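Local coordinates for protein aminoglycoside acetyltransferase meta-AAC0020 (Uncultured bacterium, PDB 5F47) that probably transfers an acetyl group from acetyl-coenzyme A to an amino group of aminoglycoside antibiotics, as a GNAT-fold enzyme linked to resistance, at residues Glu14-Asn19 against Phe57-Ala62; Ile25-Leu30 against Asn66-Gly71; Thr73-Glu78 against Tyr88-Ala93; Glu83-Tyr88 against Lys118-Val123. All blocks are in the same frame, centred on the assembly; numbering follows the deposited sequence.

Interaction 1: residues Glu14-Asn19 against Phe57-Ala62; sequences ERLAEN and FYVFVA. With CA (calcium ion), chain I.
E14 and V61 form an antiparallel hydrogen-bonded pair, and R15 and F60 the non-hydrogen-bonded pair beside it. V61 N gives a nearly straight bond to E14 O at 2.8 Å, and E14 N returns one to V61 O. L16 N continues the pairing to V59 O at 2.8 Å. After L16 a water bridges the two backbones, accepting from V59 N and donating to L16 O.

R15 lies alongside F60 and Y58, all three pointing the same way. Its CG is anti to the backbone N (chi1 -176°) and sits over one face of the F60 ring, offset toward the rim, a CH-pi contact of 4.0 Å to the ring centroid. R15 CD then reaches Y58 CD1 at 3.8 Å. On the other face of the sheet, L16 splits its branches: CD1 meets V59 CG1 and CD2 meets V61 CG2, each at 3.6 Å.

Two residues on from L16, E18 binds a calcium ion through OE2 at 2.2 Å, with N53, N55 and four waters. Helix 103-117 covers the R15 and F60 face through F114. Helix 21-34 covers the other through F24, and strand 67-77 flanks 57-64.

Interaction 2: residues Ile25-Leu30 against Asn66-Gly71; sequences IQLIRL and NKIVGG
Helix 25-30 passes over strand 67-71 with the axes of the two short segments 8.4 Å apart and 72° between their directions. The nearest CA pairs are Q26 with I68 and L27 with G71. The helix therefore meets the strand with one side, through Q26, L27 and L30.

I68 points toward the helix and fills the middle of the contact. Its CG1 packs against Q26 CB at 3.7 Å. Its CG2 lies 4.2 Å from L27 CD1 and, in the conformer described, from L30 CD1, a looser fit. The Q26 chain runs extended beyond CG, with CD anti at chi2 180°, and carries the amide out to the start of the strand. There OE1 accepts a weak bond from I68 N, long at 3.4 Å but nearly straight. A water lies between NE2 and N66 O, but too close to NE2 for the link to be trusted.

Further along, leucine methyls meet bare backbone. In the same conformer, L30 CD1 rests on V69 C at 3.5 Å. L27 CD1 lies 3.6 Å from G71 CA; a CB on G71 would point at this methyl and clash, so the close fit goes with the glycine. V69 and G70 both face A62, a classic beta bulge, and V69 points away from the helix. The other side of the helix carries I25 and I28 onto L48 of helix 45-53.

V59 and V61 of strand 57-64 complete the apolar layer under L27 and I68. This is helix-on-sheet packing: in a GNAT fold, the helix after the first strand covers one face of the central sheet.

Interaction 3: residues Thr73-Glu78 against Tyr88-Ala93; sequences TSYVLE and YIYDLA
T73 holds OG1 between its backbone N and carbonyl carbon (chi1 54°), which sets the hydroxyl beside D91. OG1 accepts a bent bond from D91 N at 3.2 Å. Y75 has CG beside the backbone N, anti to the carbonyl carbon (chi1 -65°), and its side chain lies beside that of Y90, pointing the same way. Y90 CB meets the edge of the Y75 ring in its plane, 3.7 Å from CE1.

The backbones run antiparallel. Y75 and Y88 form a hydrogen-bonded pair: Y88 N gives to Y75 O at 2.8 Å, and Y75 N gives to Y88 O. S74 and I89 are the non-hydrogen-bonded pair, with their CA atoms 4.2 Å apart. T73 O then accepts from Y90 N, and T73 N gives to D91 O. At the other end, the L77 and Y88 side chains cross obliquely, with L77 CD1 4.1 Å from Y88 CB.

The polar ends find partners further off. S74 OG bonds Y115 OH and Y58 O, and Y88 OH bonds Q126. T73 OG1 and D91 OD2 both bond the Y80 hydroxyl of the second subunit, and Y75 OH bonds E78 O of that subunit. The side chains of T73, Y75 and D91 thus bring this face of the sheet into the dimer interface.

The pairing is that of a beta hairpin, strands 67-77 and 86-94, in the middle of the GNAT sheet.

Interaction 4: residues Glu83-Tyr88 against Lys118-Val123; sequences EKPLAY and KGFEEV
G119 starts the contact: its O lies 3.5 Å from K84 CB, and the aliphatic K84 chain passes over it. The residue has positive phi and ends helix 103-117 in a Schellman motif.

F120 follows, with CG anti to the carbonyl carbon, beside the backbone N (chi1 -81°), and its ring under P85. The two side chains cross at about a right angle. P85 CB stands over the centre of one ring face, 3.7 Å from the centroid, a CH-pi contact. The ring edge turns to A87, with A87 N near the ring plane and A87 CB 3.9 Å from CD2.

E121 N gives a bond to P85 O at 2.8 Å, nearly in line with the carbonyl. Its CB meets K84 CB, while OE2 is held by Q79.

E122 O accepts from A87 N at 3.0 Å, in the carbonyl plane. The E122 side chain lies beside L86, pointing the same way, with CB 3.7 Å from L86 CD2.

V123 pairs in parallel with A87 and sets CG2 4.1 Å from A87 CB. V123 also pairs in antiparallel fashion with a strand of the second subunit, so the sheet runs on across the interface.

This is the parallel pairing of a beta-alpha-beta crossover: strand 86-94, helix 103-117 and strand 122-128, a unit belonging to the GNAT fold.

Overall arrangement
From the N terminus, strand 11-15 leads into helix 21-34. Interaction 1 closes the loop from this first strand by joining it to strand 57-64. Interaction 2 opens inside that loop and closes on strand 67-77, so the two cross. Between them, the bonds of A62 to V69 and G70 supply the join of 57-64 to 67-77. Interaction 3 follows in series, joining 67-77 to 86-94 as a hairpin. It meets interaction 2 where G71 bonds A93. Interaction 4 starts within that hairpin and closes the crossover, joining 86-94 to 122-128, so it crosses interaction 3 and shares Y88 with it. Interaction 2 lays a helix on the sheet.

Interaction 1: residues Glu14-Asn19 against Phe57-Ala62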
loop_
_atom_site.group_PDB
_atom_site.type_symbol
_atom_site.label_atom_id
_atom_site.label_comp_id
_atom_site.label_asym_id
_atom_site.label_seq_id
_atom_site.Cartn_x
_atom_site.Cartn_y
_atom_site.Cartn_z
ATOM N N GLU B 14 1.079 1.244 22.547
ATOM C CA GLU B 14 2.063 2.293 22.346
ATOM C C GLU B 14 2.465 2.394 20.891
ATOM O O GLU B 14 2.504 1.393 20.168
ATOM C CB GLU B 14 3.294 2.049 23.229
ATOM C CG GLU B 14 2.973 2.131 24.726
ATOM C CD GLU B 14 4.173 1.905 25.632
ATOM O OE1 GLU B 14 5.309 1.802 25.122
ATOM O OE2 GLU B 14 3.970 1.835 26.867
ATOM N N ARG B 15 2.750 3.615 20.461
ATOM C CA ARG B 15 3.250 3.861 19.120
ATOM C C ARG B 15 4.772 3.936 19.181
ATOM O O ARG B 15 5.312 4.684 19.992
ATOM C CB ARG B 15 2.652 5.154 18.550
ATOM C CG ARG B 15 3.062 5.432 17.107
ATOM C CD ARG B 15 2.413 6.716 16.594
ATOM N NE ARG B 15 3.104 7.918 17.059
ATOM C CZ ARG B 15 2.640 8.758 17.981
ATOM N NH1 ARG B 15 1.467 8.545 18.572
ATOM N NH2 ARG B 15 3.357 9.822 18.313
ATOM N N LEU B 16 5.467 3.152 18.361
ATOM C CA LEU B 16 6.921 3.092 18.462
ATOM C C LEU B 16 7.581 4.392 18.019
ATOM O O LEU B 16 7.153 5.036 17.052
ATOM C CB LEU B 16 7.478 1.925 17.650
ATOM C CG LEU B 16 7.100 0.508 18.097
ATOM C CD1 LEU B 16 8.025 -0.472 17.384
ATOM C CD2 LEU B 16 7.157 0.312 19.610
ATOM N N ALA B 17 8.614 4.772 18.760
ATOM C CA ALA B 17 9.409 5.954 18.465
ATOM C C ALA B 17 10.720 5.492 17.852
ATOM O O ALA B 17 10.969 4.287 17.743
ATOM C CB ALA B 17 9.649 6.774 19.728
ATOM N N GLU B 18 11.574 6.439 17.476
ATOM C CA GLU B 18 12.831 6.080 16.817
ATOM C C GLU B 18 13.784 5.295 17.720
ATOM O O GLU B 18 14.647 4.583 17.219
ATOM C CB GLU B 18 13.533 7.330 16.287
ATOM C CG GLU B 18 12.811 7.982 15.123
ATOM C CD GLU B 18 13.620 9.097 14.492
ATOM O OE1 GLU B 18 14.554 9.606 15.149
ATOM O OE2 GLU B 18 13.328 9.457 13.332
ATOM N N ASN B 19 13.610 5.390 19.035
ATOM C CA ASN B 19 14.468 4.649 19.957
ATOM C C ASN B 19 13.953 3.235 20.233
ATOM O O ASN B 19 14.458 2.545 21.117
ATOM C CB ASN B 19 14.638 5.429 21.273
ATOM C CG ASN B 19 13.374 5.464 22.131
ATOM O OD1 ASN B 19 12.272 5.183 21.667
ATOM N ND2 ASN B 19 13.542 5.833 23.401
ATOM N N PHE B 57 6.025 5.969 8.128
ATOM C CA PHE B 57 5.891 4.604 8.613
ATOM C C PHE B 57 5.661 4.651 10.107
ATOM O O PHE B 57 6.433 5.269 10.836
ATOM C CB PHE B 57 7.158 3.798 8.280
ATOM C CG PHE B 57 7.108 2.376 8.724
ATOM C CD1 PHE B 57 6.280 1.473 8.070
ATOM C CD2 PHE B 57 7.902 1.928 9.781
ATOM C CE1 PHE B 57 6.242 0.134 8.460
ATOM C CE2 PHE B 57 7.872 0.601 10.174
ATOM C CZ PHE B 57 7.040 -0.301 9.511
ATOM N N TYR B 58 4.588 4.016 10.562
ATOM C CA TYR B 58 4.243 4.016 11.985
ATOM C C TYR B 58 3.863 2.622 12.458
ATOM O O TYR B 58 3.054 1.938 11.835
ATOM C CB TYR B 58 3.093 4.981 12.274
ATOM C CG TYR B 58 3.447 6.431 12.139
ATOM C CD1 TYR B 58 4.110 7.095 13.163
ATOM C CD2 TYR B 58 3.096 7.147 11.010
ATOM C CE1 TYR B 58 4.426 8.440 13.061
ATOM C CE2 TYR B 58 3.403 8.492 10.901
ATOM C CZ TYR B 58 4.072 9.126 11.925
ATOM O OH TYR B 58 4.373 10.464 11.825
ATOM N N VAL B 59 4.414 2.253 13.612
ATOM C CA VAL B 59 4.230 0.941 14.209
ATOM C C VAL B 59 3.511 1.097 15.541
ATOM O O VAL B 59 3.893 1.933 16.365
ATOM C CB VAL B 59 5.576 0.234 14.448
ATOM C CG1 VAL B 59 5.359 -1.164 14.992
ATOM C CG2 VAL B 59 6.394 0.172 13.161
ATOM N N PHE B 60 2.457 0.315 15.751
ATOM C CA PHE B 60 1.772 0.325 17.039
ATOM C C PHE B 60 1.926 -1.041 17.674
ATOM O O PHE B 60 1.763 -2.055 16.997
ATOM C CB PHE B 60 0.294 0.671 16.872
ATOM C CG PHE B 60 0.051 2.070 16.382
ATOM C CD1 PHE B 60 0.203 2.376 15.039
ATOM C CD2 PHE B 60 -0.305 3.075 17.261
ATOM C CE1 PHE B 60 -0.008 3.664 14.581
ATOM C CE2 PHE B 60 -0.524 4.366 16.802
ATOM C CZ PHE B 60 -0.354 4.651 15.455
ATOM N N VAL B 61 2.234 -1.077 18.963
ATOM C CA VAL B 61 2.399 -2.352 19.651
ATOM C C VAL B 61 1.545 -2.482 20.898
ATOM O O VAL B 61 1.116 -1.497 21.506
ATOM C CB VAL B 61 3.876 -2.602 20.035
ATOM C CG1 VAL B 61 4.751 -2.606 18.781
ATOM C CG2 VAL B 61 4.388 -1.580 21.046
ATOM N N ALA B 62 1.300 -3.732 21.271
ATOM C CA ALA B 62 0.611 -4.044 22.516
ATOM C C ALA B 62 1.593 -4.712 23.450
ATOM O O ALA B 62 2.323 -5.619 23.046
ATOM C CB ALA B 62 -0.579 -4.937 22.264
HETATM CA CA CA I . 11.665 10.100 11.960
HETATM O O HOH W 1 6.495 3.845 14.617
HETATM O O HOH W 2 13.209 10.836 10.337
HETATM O O HOH W 3 12.021 12.384 12.556
HETATM O O HOH W 4 10.252 8.071 12.568
HETATM O O HOH W 5 10.138 10.634 13.703
#

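Interaction 2: residues Ile25-Leu30 against Asn66-Gly71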
loop_
_atom_site.group_PDB
_atom_site.type_symbol
_atom_site.label_atom_id
_atom_site.label_comp_id
_atom_site.label_asym_id
_atom_site.label_seq_id
_atom_site.Cartn_x
_atom_site.Cartn_y
_atom_site.Cartn_z
ATOM N N ILE B 25 11.921 -5.171 16.519
ATOM C CA ILE B 25 12.442 -6.511 16.255
ATOM C C ILE B 25 11.585 -7.568 16.943
ATOM O O ILE B 25 11.277 -8.602 16.341
ATOM C CB ILE B 25 13.914 -6.619 16.687
ATOM C CG1 ILE B 25 14.761 -5.780 15.729
ATOM C CG2 ILE B 25 14.405 -8.081 16.682
ATOM C CD1 ILE B 25 16.223 -5.676 16.123
ATOM N N GLN B 26 11.167 -7.312 18.182
ATOM C CA GLN B 26 10.236 -8.230 18.852
ATOM C C GLN B 26 8.953 -8.412 18.049
ATOM O O GLN B 26 8.450 -9.535 17.912
ATOM C CB GLN B 26 9.881 -7.734 20.255
ATOM C CG GLN B 26 10.936 -7.926 21.310
ATOM C CD GLN B 26 10.464 -7.383 22.648
ATOM O OE1 GLN B 26 9.480 -7.868 23.220
ATOM N NE2 GLN B 26 11.148 -6.356 23.143
ATOM N N LEU B 27 8.413 -7.315 17.517
ATOM C CA LEU B 27 7.202 -7.410 16.711
ATOM C C LEU B 27 7.445 -8.225 15.443
ATOM O O LEU B 27 6.616 -9.052 15.068
ATOM C CB LEU B 27 6.671 -6.020 16.343
ATOM C CG LEU B 27 5.370 -6.072 15.531
ATOM C CD1 LEU B 27 4.245 -6.769 16.311
ATOM C CD2 LEU B 27 4.940 -4.674 15.099
ATOM N N ILE B 28 8.588 -8.002 14.798
ATOM C CA ILE B 28 8.907 -8.723 13.573
ATOM C C ILE B 28 9.011 -10.223 13.880
ATOM O O ILE B 28 8.510 -11.045 13.116
ATOM C CB ILE B 28 10.196 -8.191 12.940
ATOM C CG1 ILE B 28 9.971 -6.761 12.437
ATOM C CG2 ILE B 28 10.635 -9.095 11.780
ATOM C CD1 ILE B 28 11.262 -5.993 12.169
ATOM N N ARG B 29 9.612 -10.583 15.013
ATOM C CA ARG B 29 9.643 -11.992 15.413
ATOM C C ARG B 29 8.251 -12.537 15.704
ATOM O O ARG B 29 7.978 -13.704 15.455
ATOM C CB ARG B 29 10.534 -12.202 16.640
ATOM C CG ARG B 29 12.016 -11.946 16.375
ATOM C CD ARG B 29 12.543 -12.789 15.217
ATOM N NE ARG B 29 13.995 -12.689 15.095
ATOM C CZ ARG B 29 14.702 -13.270 14.130
ATOM N NH1 ARG B 29 14.094 -13.998 13.194
ATOM N NH2 ARG B 29 16.018 -13.118 14.099
ATOM N N LEU B 30 7.371 -11.699 16.252
ATOM C CA LEU B 30 5.999 -12.130 16.483
ATOM C C LEU B 30 5.312 -12.424 15.149
ATOM O O LEU B 30 4.606 -13.428 15.015
ATOM C CB LEU B 30 5.235 -11.073 17.278
ATOM C CG LEU B 30 3.866 -11.462 17.838
ATOM C CD1 LEU B 30 3.586 -10.692 19.122
ATOM C CD2 LEU B 30 2.801 -11.156 16.802
ATOM N N ASN B 66 6.757 -5.408 29.586
ATOM C CA ASN B 66 7.559 -4.954 28.464
ATOM C C ASN B 66 7.716 -6.065 27.438
ATOM O O ASN B 66 8.695 -6.104 26.694
ATOM C CB ASN B 66 8.925 -4.453 28.937
ATOM C CG ASN B 66 9.378 -3.208 28.193
ATOM O OD1 ASN B 66 10.451 -3.187 27.589
ATOM N ND2 ASN B 66 8.554 -2.166 28.227
ATOM N N LYS B 67 6.744 -6.971 27.406
ATOM C CA LYS B 67 6.707 -8.001 26.379
ATOM C C LYS B 67 5.703 -7.641 25.292
ATOM O O LYS B 67 4.540 -7.362 25.575
ATOM C CB LYS B 67 6.355 -9.363 26.968
ATOM C CG LYS B 67 6.420 -10.488 25.940
ATOM C CD LYS B 67 5.708 -11.744 26.417
ATOM C CE LYS B 67 5.978 -12.912 25.478
ATOM N NZ LYS B 67 4.959 -13.993 25.611
ATOM N N ILE B 68 6.166 -7.654 24.047
ATOM C CA ILE B 68 5.309 -7.404 22.901
ATOM C C ILE B 68 4.387 -8.598 22.681
ATOM O O ILE B 68 4.860 -9.724 22.491
ATOM C CB ILE B 68 6.146 -7.151 21.634
ATOM C CG1 ILE B 68 6.999 -5.892 21.791
ATOM C CG2 ILE B 68 5.253 -7.075 20.406
ATOM C CD1 ILE B 68 6.195 -4.632 21.827
ATOM N N VAL B 69 3.080 -8.370 22.721
ATOM C CA VAL B 69 2.136 -9.465 22.541
ATOM C C VAL B 69 1.241 -9.230 21.323
ATOM O O VAL B 69 0.355 -10.030 21.009
ATOM C CB VAL B 69 1.275 -9.671 23.795
ATOM C CG1 VAL B 69 2.160 -10.132 24.965
ATOM C CG2 VAL B 69 0.506 -8.400 24.138
ATOM N N GLY B 70 1.491 -8.132 20.625
ATOM C CA GLY B 70 0.756 -7.844 19.411
ATOM C C GLY B 70 1.237 -6.555 18.787
ATOM O O GLY B 70 1.938 -5.777 19.426
ATOM N N GLY B 71 0.904 -6.334 17.523
ATOM C CA GLY B 71 1.197 -5.048 16.934
ATOM C C GLY B 71 0.768 -4.954 15.495
ATOM O O GLY B 71 0.330 -5.951 14.913
HETATM O O HOH W 6 10.756 -5.025 25.133
#

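Interaction 3: residues Thr73-Glu78 against Tyr88-Ala93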
loop_
_atom_site.group_PDB
_atom_site.type_symbol
_atom_site.label_atom_id
_atom_site.label_comp_id
_atom_site.label_asym_id
_atom_site.label_seq_id
_atom_site.Cartn_x
_atom_site.Cartn_y
_atom_site.Cartn_z
ATOM N N THR B 73 1.718 -2.615 11.625
ATOM C CA THR B 73 2.573 -1.696 10.886
ATOM C C THR B 73 1.696 -0.926 9.920
ATOM O O THR B 73 0.704 -1.469 9.414
ATOM C CB THR B 73 3.662 -2.446 10.117
ATOM O OG1 THR B 73 3.037 -3.441 9.286
ATOM C CG2 THR B 73 4.614 -3.140 11.088
ATOM N N SER B 74 2.054 0.331 9.663
ATOM C CA SER B 74 1.226 1.149 8.775
ATOM C C SER B 74 2.110 2.115 7.972
ATOM O O SER B 74 3.138 2.590 8.457
ATOM C CB SER B 74 0.127 1.893 9.576
ATOM O OG SER B 74 0.692 2.817 10.488
ATOM N N TYR B 75 1.706 2.341 6.721
ATOM C CA TYR B 75 2.389 3.235 5.785
ATOM C C TYR B 75 1.491 4.403 5.424
ATOM O O TYR B 75 0.315 4.220 5.098
ATOM C CB TYR B 75 2.753 2.493 4.492
ATOM C CG TYR B 75 3.760 1.389 4.660
ATOM C CD1 TYR B 75 3.348 0.107 5.019
ATOM C CD2 TYR B 75 5.108 1.618 4.441
ATOM C CE1 TYR B 75 4.271 -0.926 5.168
ATOM C CE2 TYR B 75 6.054 0.583 4.585
ATOM C CZ TYR B 75 5.616 -0.682 4.965
ATOM O OH TYR B 75 6.521 -1.716 5.091
ATOM N N VAL B 76 2.070 5.592 5.459
ATOM C CA VAL B 76 1.378 6.775 4.971
ATOM C C VAL B 76 1.494 6.843 3.454
ATOM O O VAL B 76 2.605 6.768 2.899
ATOM C CB VAL B 76 1.984 8.029 5.600
ATOM C CG1 VAL B 76 1.311 9.298 5.051
ATOM C CG2 VAL B 76 1.878 7.938 7.128
ATOM N N LEU B 77 0.352 6.981 2.798
ATOM C CA LEU B 77 0.320 7.214 1.357
ATOM C C LEU B 77 -0.272 8.590 1.059
ATOM O O LEU B 77 -1.494 8.781 1.128
ATOM C CB LEU B 77 -0.498 6.125 0.659
ATOM C CG LEU B 77 -0.132 4.663 0.958
ATOM C CD1 LEU B 77 -1.075 3.728 0.201
ATOM C CD2 LEU B 77 1.338 4.348 0.633
ATOM N N GLU B 78 0.589 9.553 0.749
ATOM C CA GLU B 78 0.124 10.861 0.307
ATOM C C GLU B 78 -0.626 10.708 -1.005
ATOM O O GLU B 78 -0.169 9.988 -1.894
ATOM C CB GLU B 78 1.296 11.822 0.150
ATOM C CG GLU B 78 2.019 12.122 1.445
ATOM C CD GLU B 78 1.265 13.072 2.362
ATOM O OE1 GLU B 78 1.597 13.102 3.564
ATOM O OE2 GLU B 78 0.368 13.803 1.884
ATOM N N TYR B 88 -2.190 2.928 5.228
ATOM C CA TYR B 88 -2.286 1.534 4.815
ATOM C C TYR B 88 -1.768 0.660 5.936
ATOM O O TYR B 88 -0.569 0.649 6.184
ATOM C CB TYR B 88 -1.426 1.334 3.556
ATOM C CG TYR B 88 -1.437 -0.019 2.921
ATOM C CD1 TYR B 88 -2.407 -0.964 3.212
ATOM C CD2 TYR B 88 -0.457 -0.348 1.996
ATOM C CE1 TYR B 88 -2.394 -2.205 2.598
ATOM C CE2 TYR B 88 -0.447 -1.579 1.372
ATOM C CZ TYR B 88 -1.418 -2.498 1.671
ATOM O OH TYR B 88 -1.398 -3.713 1.043
ATOM N N ILE B 89 -2.649 -0.054 6.623
ATOM C CA ILE B 89 -2.195 -1.052 7.596
ATOM C C ILE B 89 -1.711 -2.267 6.823
ATOM O O ILE B 89 -2.481 -2.871 6.070
ATOM C CB ILE B 89 -3.317 -1.456 8.563
ATOM C CG1 ILE B 89 -3.746 -0.251 9.408
ATOM C CG2 ILE B 89 -2.842 -2.602 9.478
ATOM C CD1 ILE B 89 -5.015 -0.534 10.257
ATOM N N TYR B 90 -0.435 -2.617 6.989
ATOM C CA TYR B 90 0.126 -3.683 6.196
ATOM C C TYR B 90 0.049 -5.044 6.891
ATOM O O TYR B 90 -0.338 -6.042 6.271
ATOM C CB TYR B 90 1.587 -3.352 5.819
ATOM C CG TYR B 90 2.112 -4.327 4.805
ATOM C CD1 TYR B 90 1.819 -4.178 3.449
ATOM C CD2 TYR B 90 2.835 -5.447 5.211
ATOM C CE1 TYR B 90 2.280 -5.122 2.513
ATOM C CE2 TYR B 90 3.291 -6.389 4.289
ATOM C CZ TYR B 90 3.013 -6.220 2.950
ATOM O OH TYR B 90 3.479 -7.184 2.077
ATOM N N ASP B 91 0.482 -5.095 8.151
ATOM C CA ASP B 91 0.409 -6.319 8.967
ATOM C C ASP B 91 -0.200 -6.028 10.319
ATOM O O ASP B 91 0.013 -4.967 10.871
ATOM C CB ASP B 91 1.798 -6.918 9.214
ATOM C CG ASP B 91 2.280 -7.815 8.104
ATOM O OD1 ASP B 91 1.478 -8.575 7.502
ATOM O OD2 ASP B 91 3.512 -7.787 7.859
ATOM N N LEU B 92 -0.934 -7.001 10.846
ATOM C CA LEU B 92 -1.436 -6.947 12.210
ATOM C C LEU B 92 -1.398 -8.368 12.763
ATOM O O LEU B 92 -1.862 -9.309 12.113
ATOM C CB LEU B 92 -2.860 -6.364 12.256
ATOM C CG LEU B 92 -3.577 -6.278 13.606
ATOM C CD1 LEU B 92 -4.568 -5.133 13.592
ATOM C CD2 LEU B 92 -4.297 -7.576 13.938
ATOM N N ALA B 93 -0.834 -8.532 13.953
ATOM C CA ALA B 93 -0.812 -9.839 14.570
ATOM C C ALA B 93 -0.876 -9.730 16.071
ATOM O O ALA B 93 -0.405 -8.754 16.655
ATOM C CB ALA B 93 0.444 -10.625 14.152
#

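Interaction 4: residues Glu83-Tyr88 against Lys118-Val123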
loop_
_atom_site.group_PDB
_atom_site.type_symbol
_atom_site.label_atom_id
_atom_site.label_comp_id
_atom_site.label_asym_id
_atom_site.label_seq_id
_atom_site.Cartn_x
_atom_site.Cartn_y
_atom_site.Cartn_z
ATOM N N GLU B 83 -5.607 16.403 -0.471
ATOM C CA GLU B 83 -4.463 16.742 0.378
ATOM C C GLU B 83 -4.433 15.959 1.681
ATOM O O GLU B 83 -3.450 16.011 2.419
ATOM C CB GLU B 83 -4.454 18.233 0.713
ATOM C CG GLU B 83 -4.058 19.118 -0.431
ATOM C CD GLU B 83 -3.438 20.424 0.036
ATOM O OE1 GLU B 83 -2.875 20.462 1.152
ATOM O OE2 GLU B 83 -3.519 21.414 -0.714
ATOM N N LYS B 84 -5.519 15.266 2.000
ATOM C CA LYS B 84 -5.543 14.416 3.181
ATOM C C LYS B 84 -5.012 13.026 2.843
ATOM O O LYS B 84 -5.517 12.389 1.935
ATOM C CB LYS B 84 -6.971 14.307 3.730
ATOM C CG LYS B 84 -7.612 15.644 4.107
ATOM C CD LYS B 84 -9.025 15.437 4.604
ATOM C CE LYS B 84 -9.506 16.640 5.400
ATOM N NZ LYS B 84 -9.408 17.903 4.617
ATOM N N PRO B 85 -3.998 12.547 3.575
ATOM C CA PRO B 85 -3.420 11.252 3.205
ATOM C C PRO B 85 -4.254 10.038 3.574
ATOM O O PRO B 85 -5.256 10.119 4.295
ATOM C CB PRO B 85 -2.097 11.210 3.992
ATOM C CG PRO B 85 -1.880 12.582 4.490
ATOM C CD PRO B 85 -3.209 13.240 4.605
ATOM N N LEU B 86 -3.817 8.911 3.044
ATOM C CA LEU B 86 -4.304 7.596 3.427
ATOM C C LEU B 86 -3.284 6.940 4.340
ATOM O O LEU B 86 -2.096 7.200 4.247
ATOM C CB LEU B 86 -4.510 6.687 2.211
ATOM C CG LEU B 86 -5.430 7.189 1.100
ATOM C CD1 LEU B 86 -5.365 6.263 -0.097
ATOM C CD2 LEU B 86 -6.869 7.313 1.567
ATOM N N ALA B 87 -3.762 6.061 5.205
ATOM C CA ALA B 87 -2.879 5.134 5.891
ATOM C C ALA B 87 -3.225 3.697 5.523
ATOM O O ALA B 87 -4.397 3.291 5.537
ATOM C CB ALA B 87 -2.967 5.334 7.389
ATOM N N TYR B 88 -2.190 2.928 5.228
ATOM C CA TYR B 88 -2.286 1.534 4.815
ATOM C C TYR B 88 -1.768 0.660 5.936
ATOM O O TYR B 88 -0.569 0.649 6.184
ATOM C CB TYR B 88 -1.426 1.334 3.556
ATOM C CG TYR B 88 -1.437 -0.019 2.921
ATOM C CD1 TYR B 88 -2.407 -0.964 3.212
ATOM C CD2 TYR B 88 -0.457 -0.348 1.996
ATOM C CE1 TYR B 88 -2.394 -2.205 2.598
ATOM C CE2 TYR B 88 -0.447 -1.579 1.372
ATOM C CZ TYR B 88 -1.418 -2.498 1.671
ATOM O OH TYR B 88 -1.398 -3.713 1.043
ATOM N N LYS B 118 -4.312 13.355 12.958
ATOM C CA LYS B 118 -3.455 13.874 11.894
ATOM C C LYS B 118 -4.228 14.317 10.660
ATOM O O LYS B 118 -3.637 14.791 9.697
ATOM C CB LYS B 118 -2.415 12.821 11.493
ATOM C CG LYS B 118 -1.378 12.561 12.573
ATOM C CD LYS B 118 -0.450 11.425 12.182
ATOM C CE LYS B 118 0.498 11.821 11.066
ATOM N NZ LYS B 118 1.543 12.763 11.557
ATOM N N GLY B 119 -5.547 14.168 10.690
ATOM C CA GLY B 119 -6.390 14.650 9.607
ATOM C C GLY B 119 -6.298 13.840 8.329
ATOM O O GLY B 119 -6.459 14.382 7.227
ATOM N N PHE B 120 -6.045 12.541 8.464
ATOM C CA PHE B 120 -6.066 11.652 7.311
ATOM C C PHE B 120 -7.498 11.408 6.825
ATOM O O PHE B 120 -8.461 11.567 7.593
ATOM C CB PHE B 120 -5.428 10.301 7.654
ATOM C CG PHE B 120 -3.929 10.291 7.603
ATOM C CD1 PHE B 120 -3.178 11.353 8.082
ATOM C CD2 PHE B 120 -3.266 9.194 7.084
ATOM C CE1 PHE B 120 -1.775 11.319 8.045
ATOM C CE2 PHE B 120 -1.871 9.156 7.043
ATOM C CZ PHE B 120 -1.130 10.220 7.518
ATOM N N GLU B 121 -7.633 10.998 5.566
ATOM C CA GLU B 121 -8.949 10.736 4.996
ATOM C C GLU B 121 -9.475 9.373 5.449
ATOM O O GLU B 121 -10.662 9.217 5.741
ATOM C CB GLU B 121 -8.930 10.784 3.453
ATOM C CG GLU B 121 -10.353 10.600 2.872
ATOM C CD GLU B 121 -10.423 10.490 1.344
ATOM O OE1 GLU B 121 -11.506 10.158 0.817
ATOM O OE2 GLU B 121 -9.426 10.729 0.658
ATOM N N GLU B 122 -8.581 8.397 5.499
ATOM C CA GLU B 122 -9.004 7.008 5.515
ATOM C C GLU B 122 -7.853 6.121 5.923
ATOM O O GLU B 122 -6.704 6.400 5.588
ATOM C CB GLU B 122 -9.490 6.619 4.131
ATOM C CG GLU B 122 -9.984 5.205 3.962
ATOM C CD GLU B 122 -10.208 4.894 2.503
ATOM O OE1 GLU B 122 -9.443 4.086 1.939
ATOM O OE2 GLU B 122 -11.135 5.485 1.913
ATOM N N VAL B 123 -8.172 5.052 6.647
ATOM C CA VAL B 123 -7.223 3.987 6.936
ATOM C C VAL B 123 -7.748 2.760 6.224
ATOM O O VAL B 123 -8.939 2.510 6.267
ATOM C CB VAL B 123 -7.114 3.727 8.448
ATOM C CG1 VAL B 123 -6.211 2.561 8.751
ATOM C CG2 VAL B 123 -6.626 4.979 9.194
#